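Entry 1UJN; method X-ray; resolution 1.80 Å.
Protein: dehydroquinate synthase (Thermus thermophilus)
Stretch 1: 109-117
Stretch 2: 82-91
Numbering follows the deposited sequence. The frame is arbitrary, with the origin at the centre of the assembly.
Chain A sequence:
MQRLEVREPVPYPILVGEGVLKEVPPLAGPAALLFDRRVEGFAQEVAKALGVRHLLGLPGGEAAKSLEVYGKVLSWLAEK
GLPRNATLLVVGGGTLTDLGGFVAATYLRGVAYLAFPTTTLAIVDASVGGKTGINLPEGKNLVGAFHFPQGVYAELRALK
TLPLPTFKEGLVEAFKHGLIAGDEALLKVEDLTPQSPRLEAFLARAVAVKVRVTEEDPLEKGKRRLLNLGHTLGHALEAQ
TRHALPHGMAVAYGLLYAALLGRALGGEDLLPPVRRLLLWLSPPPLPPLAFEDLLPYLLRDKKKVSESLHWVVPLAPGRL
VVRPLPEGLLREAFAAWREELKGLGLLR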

# COMPACT_ATOMS: atom_id res chain seq x y z
N ARG A 109 -4.07 6.57 -2.13
CA ARG A 109 -4.36 5.22 -1.68
C ARG A 109 -4.56 4.23 -2.83
O ARG A 109 -5.14 3.16 -2.64
CB ARG A 109 -5.58 5.19 -0.73
CG ARG A 109 -5.43 6.11 0.49
CD ARG A 109 -6.37 5.71 1.62
NE ARG A 109 -6.29 6.63 2.75
CZ ARG A 109 -7.03 7.72 2.88
NH1 ARG A 109 -7.93 8.04 1.95
NH2 ARG A 109 -6.89 8.50 3.95
N GLY A 110 -4.08 4.60 -4.01
CA GLY A 110 -4.17 3.69 -5.13
C GLY A 110 -4.84 4.14 -6.41
O GLY A 110 -6.02 4.48 -6.41
N VAL A 111 -4.07 4.15 -7.49
CA VAL A 111 -4.58 4.50 -8.81
C VAL A 111 -4.09 3.43 -9.79
O VAL A 111 -3.14 2.70 -9.51
CB VAL A 111 -4.09 5.88 -9.29
CG1 VAL A 111 -4.60 6.98 -8.34
CG2 VAL A 111 -2.56 5.90 -9.37
N ALA A 112 -4.75 3.35 -10.93
CA ALA A 112 -4.37 2.36 -11.94
C ALA A 112 -3.04 2.71 -12.59
O ALA A 112 -2.65 3.88 -12.65
CB ALA A 112 -5.46 2.28 -13.01
N TYR A 113 -2.33 1.69 -13.05
CA TYR A 113 -1.09 1.96 -13.78
C TYR A 113 -0.93 0.96 -14.91
O TYR A 113 -1.45 -0.16 -14.85
CB TYR A 113 0.14 1.96 -12.86
CG TYR A 113 0.65 0.62 -12.39
CD1 TYR A 113 0.05 -0.06 -11.34
CD2 TYR A 113 1.80 0.06 -12.96
CE1 TYR A 113 0.58 -1.25 -10.86
CE2 TYR A 113 2.33 -1.13 -12.48
CZ TYR A 113 1.72 -1.78 -11.43
OH TYR A 113 2.28 -2.94 -10.93
N LEU A 114 -0.27 1.42 -15.97
CA LEU A 114 -0.00 0.60 -17.14
C LEU A 114 1.50 0.46 -17.23
O LEU A 114 2.23 1.43 -17.05
CB LEU A 114 -0.52 1.28 -18.41
CG LEU A 114 -2.04 1.43 -18.53
CD1 LEU A 114 -2.37 2.24 -19.78
CD2 LEU A 114 -2.68 0.05 -18.59
N ALA A 115 1.96 -0.75 -17.50
CA ALA A 115 3.39 -1.00 -17.59
C ALA A 115 3.85 -1.20 -19.03
O ALA A 115 3.21 -1.90 -19.80
CB ALA A 115 3.75 -2.23 -16.77
N PHE A 116 4.97 -0.56 -19.37
CA PHE A 116 5.56 -0.69 -20.70
C PHE A 116 7.01 -1.09 -20.46
O PHE A 116 7.92 -0.25 -20.48
CB PHE A 116 5.49 0.63 -21.45
CG PHE A 116 4.09 1.09 -21.74
CD1 PHE A 116 3.36 1.76 -20.77
CD2 PHE A 116 3.49 0.80 -22.96
CE1 PHE A 116 2.04 2.16 -21.03
CE2 PHE A 116 2.17 1.19 -23.22
CZ PHE A 116 1.45 1.87 -22.25
N PRO A 117 7.25 -2.38 -20.20
CA PRO A 117 8.61 -2.87 -19.94
C PRO A 117 9.55 -2.68 -21.12
O PRO A 117 9.16 -2.88 -22.27
CB PRO A 117 8.38 -4.34 -19.56
CG PRO A 117 7.17 -4.70 -20.37
CD PRO A 117 6.28 -3.48 -20.22
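Stretch 2 82-91: LPRNATLLVV

The most unusual feature of this contact is that water joins the two backbones before the first direct hydrogen bond. Ala112 N lies 3.8 Å from Ala86 O, too far for a good hydrogen bond, and one water fills the gap: it accepts from Ala112 N at 3.0 Å and donates to Ala86 O at 2.6 Å and to Arg84 O at 3.0 Å. A second water donates to Arg84 O at 2.9 Å and to Gly110 O at 2.8 Å, so the carbonyl of Arg84 binds both waters.

At this end stretch 2 makes a type I turn, Pro83 to Ala86, closed by the bond from Ala86 N to Pro83 O at 3.0 Å. Arg84 and Asn85 supply its central angles; asparagine is common at the third position, and both residues are exposed, where polar side chains can meet solvent. Pro83 contributes the accepting carbonyl, which needs no particular side chain. Val111 points toward this turn and covers its backbone, with CB 3.6 Å from Ala86 O and CG1 3.7 Å from Arg84 O. Gly110, with phi 125° and psi 119°, adopts a backbone in which a CB would be jammed against the preceding carbonyl oxygen, a conformation that calls for glycine.

Beyond the turn, residues 87-91 run as an extended strand parallel to stretch 1, the two axes approaching to 4.5 Å and crossing at -19°. The ladder is regular: Leu88 N donates to Ala112 O at 2.9 Å, Leu114 N to Leu88 O at 2.9 Å, Val90 N to Leu114 O at 2.8 Å, and Phe116 N to Val90 O at 2.8 Å. Leu88 and Val90 thus use both their N and O toward stretch 1, as alternate residues do in parallel pairing. Tyr113 CA also comes within 3.0 Å of Leu88 O in a CA-H...O contact.

The side chains alternate between the two faces. On one, Leu114 and Phe116 lie beside Thr87, Leu89 and Val91: Leu114 CG is 4.0 Å from Thr87 CG2, Phe116 CE1 is 3.9 Å from Leu89 CD2, and Phe116 CB is 3.9 Å from Val91 CG2. The branched Thr87 and Val91 favour extended backbone, while leucine and phenylalanine supply bulk for a buried layer. The other face carries Tyr113, Ala115, Leu88 and Val90. Tyr113 CB packs on Leu88 CB at 4.1 Å, and its CD2 reaches Val90 CG2 at 4.4 Å, before the ring leads away to a hydroxyl hydrogen-bonded elsewhere in the structure. Small Ala115 lies level with Val90.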

# COMPACT_ATOMS: atom_id res chain seq x y z
N LEU A 82 -3.52 15.52 -10.12
CA LEU A 82 -4.09 14.29 -10.68
C LEU A 82 -5.04 13.63 -9.68
O LEU A 82 -4.68 13.39 -8.53
CB LEU A 82 -2.99 13.31 -11.07
CG LEU A 82 -2.28 13.64 -12.39
CD1 LEU A 82 -1.16 12.64 -12.64
CD2 LEU A 82 -3.29 13.60 -13.53
N PRO A 83 -6.28 13.35 -10.12
CA PRO A 83 -7.31 12.72 -9.29
C PRO A 83 -7.20 11.20 -9.18
O PRO A 83 -6.37 10.57 -9.83
CB PRO A 83 -8.60 13.17 -9.95
CG PRO A 83 -8.23 13.19 -11.39
CD PRO A 83 -6.85 13.80 -11.40
N ARG A 84 -8.08 10.62 -8.37
CA ARG A 84 -8.11 9.18 -8.10
C ARG A 84 -8.42 8.32 -9.34
O ARG A 84 -8.13 7.14 -9.40
CB ARG A 84 -9.15 8.91 -7.01
CG ARG A 84 -8.83 7.66 -6.19
CD ARG A 84 -9.82 7.47 -5.04
NE ARG A 84 -10.09 6.04 -4.83
CZ ARG A 84 -10.59 5.67 -3.63
NH1 ARG A 84 -10.82 6.58 -2.70
NH2 ARG A 84 -10.85 4.38 -3.39
N ASN A 85 -9.02 8.91 -10.37
CA ASN A 85 -9.33 8.13 -11.57
C ASN A 85 -8.23 8.28 -12.61
O ASN A 85 -8.39 7.90 -13.77
CB ASN A 85 -10.69 8.54 -12.16
CG ASN A 85 -10.69 9.95 -12.72
OD1 ASN A 85 -10.15 10.87 -12.12
ND2 ASN A 85 -11.32 10.12 -13.88
N ALA A 86 -7.09 8.82 -12.19
CA ALA A 86 -5.96 8.99 -13.09
C ALA A 86 -5.24 7.65 -13.30
O ALA A 86 -5.37 6.72 -12.50
CB ALA A 86 -4.98 10.02 -12.52
N THR A 87 -4.48 7.58 -14.38
CA THR A 87 -3.70 6.38 -14.70
C THR A 87 -2.24 6.78 -14.82
O THR A 87 -1.91 7.78 -15.46
CB THR A 87 -4.13 5.76 -16.04
OG1 THR A 87 -5.51 5.38 -15.98
CG2 THR A 87 -3.28 4.53 -16.36
N LEU A 88 -1.37 6.00 -14.19
CA LEU A 88 0.07 6.26 -14.27
C LEU A 88 0.67 5.28 -15.27
O LEU A 88 0.52 4.07 -15.11
CB LEU A 88 0.73 6.04 -12.90
CG LEU A 88 2.25 6.28 -12.85
CD1 LEU A 88 2.54 7.76 -13.08
CD2 LEU A 88 2.80 5.85 -11.50
N LEU A 89 1.34 5.80 -16.29
CA LEU A 89 1.97 4.94 -17.28
C LEU A 89 3.45 4.85 -16.91
O LEU A 89 4.08 5.87 -16.59
CB LEU A 89 1.80 5.52 -18.70
CG LEU A 89 0.38 5.46 -19.27
CD1 LEU A 89 -0.52 6.48 -18.59
CD2 LEU A 89 0.44 5.75 -20.77
N VAL A 90 4.00 3.64 -16.91
CA VAL A 90 5.39 3.48 -16.52
C VAL A 90 6.19 2.81 -17.62
O VAL A 90 5.93 1.67 -18.00
CB VAL A 90 5.50 2.65 -15.22
CG1 VAL A 90 6.93 2.68 -14.70
CG2 VAL A 90 4.55 3.21 -14.16
N VAL A 91 7.19 3.53 -18.12
CA VAL A 91 8.02 3.05 -19.22
C VAL A 91 9.47 2.89 -18.77
O VAL A 91 10.14 3.87 -18.46
CB VAL A 91 7.97 4.03 -20.41
CG1 VAL A 91 8.70 3.43 -21.61
CG2 VAL A 91 6.51 4.36 -20.76
O HOH W 1 -7.08 5.13 -11.29
O HOH W 2 -8.41 4.75 -7.75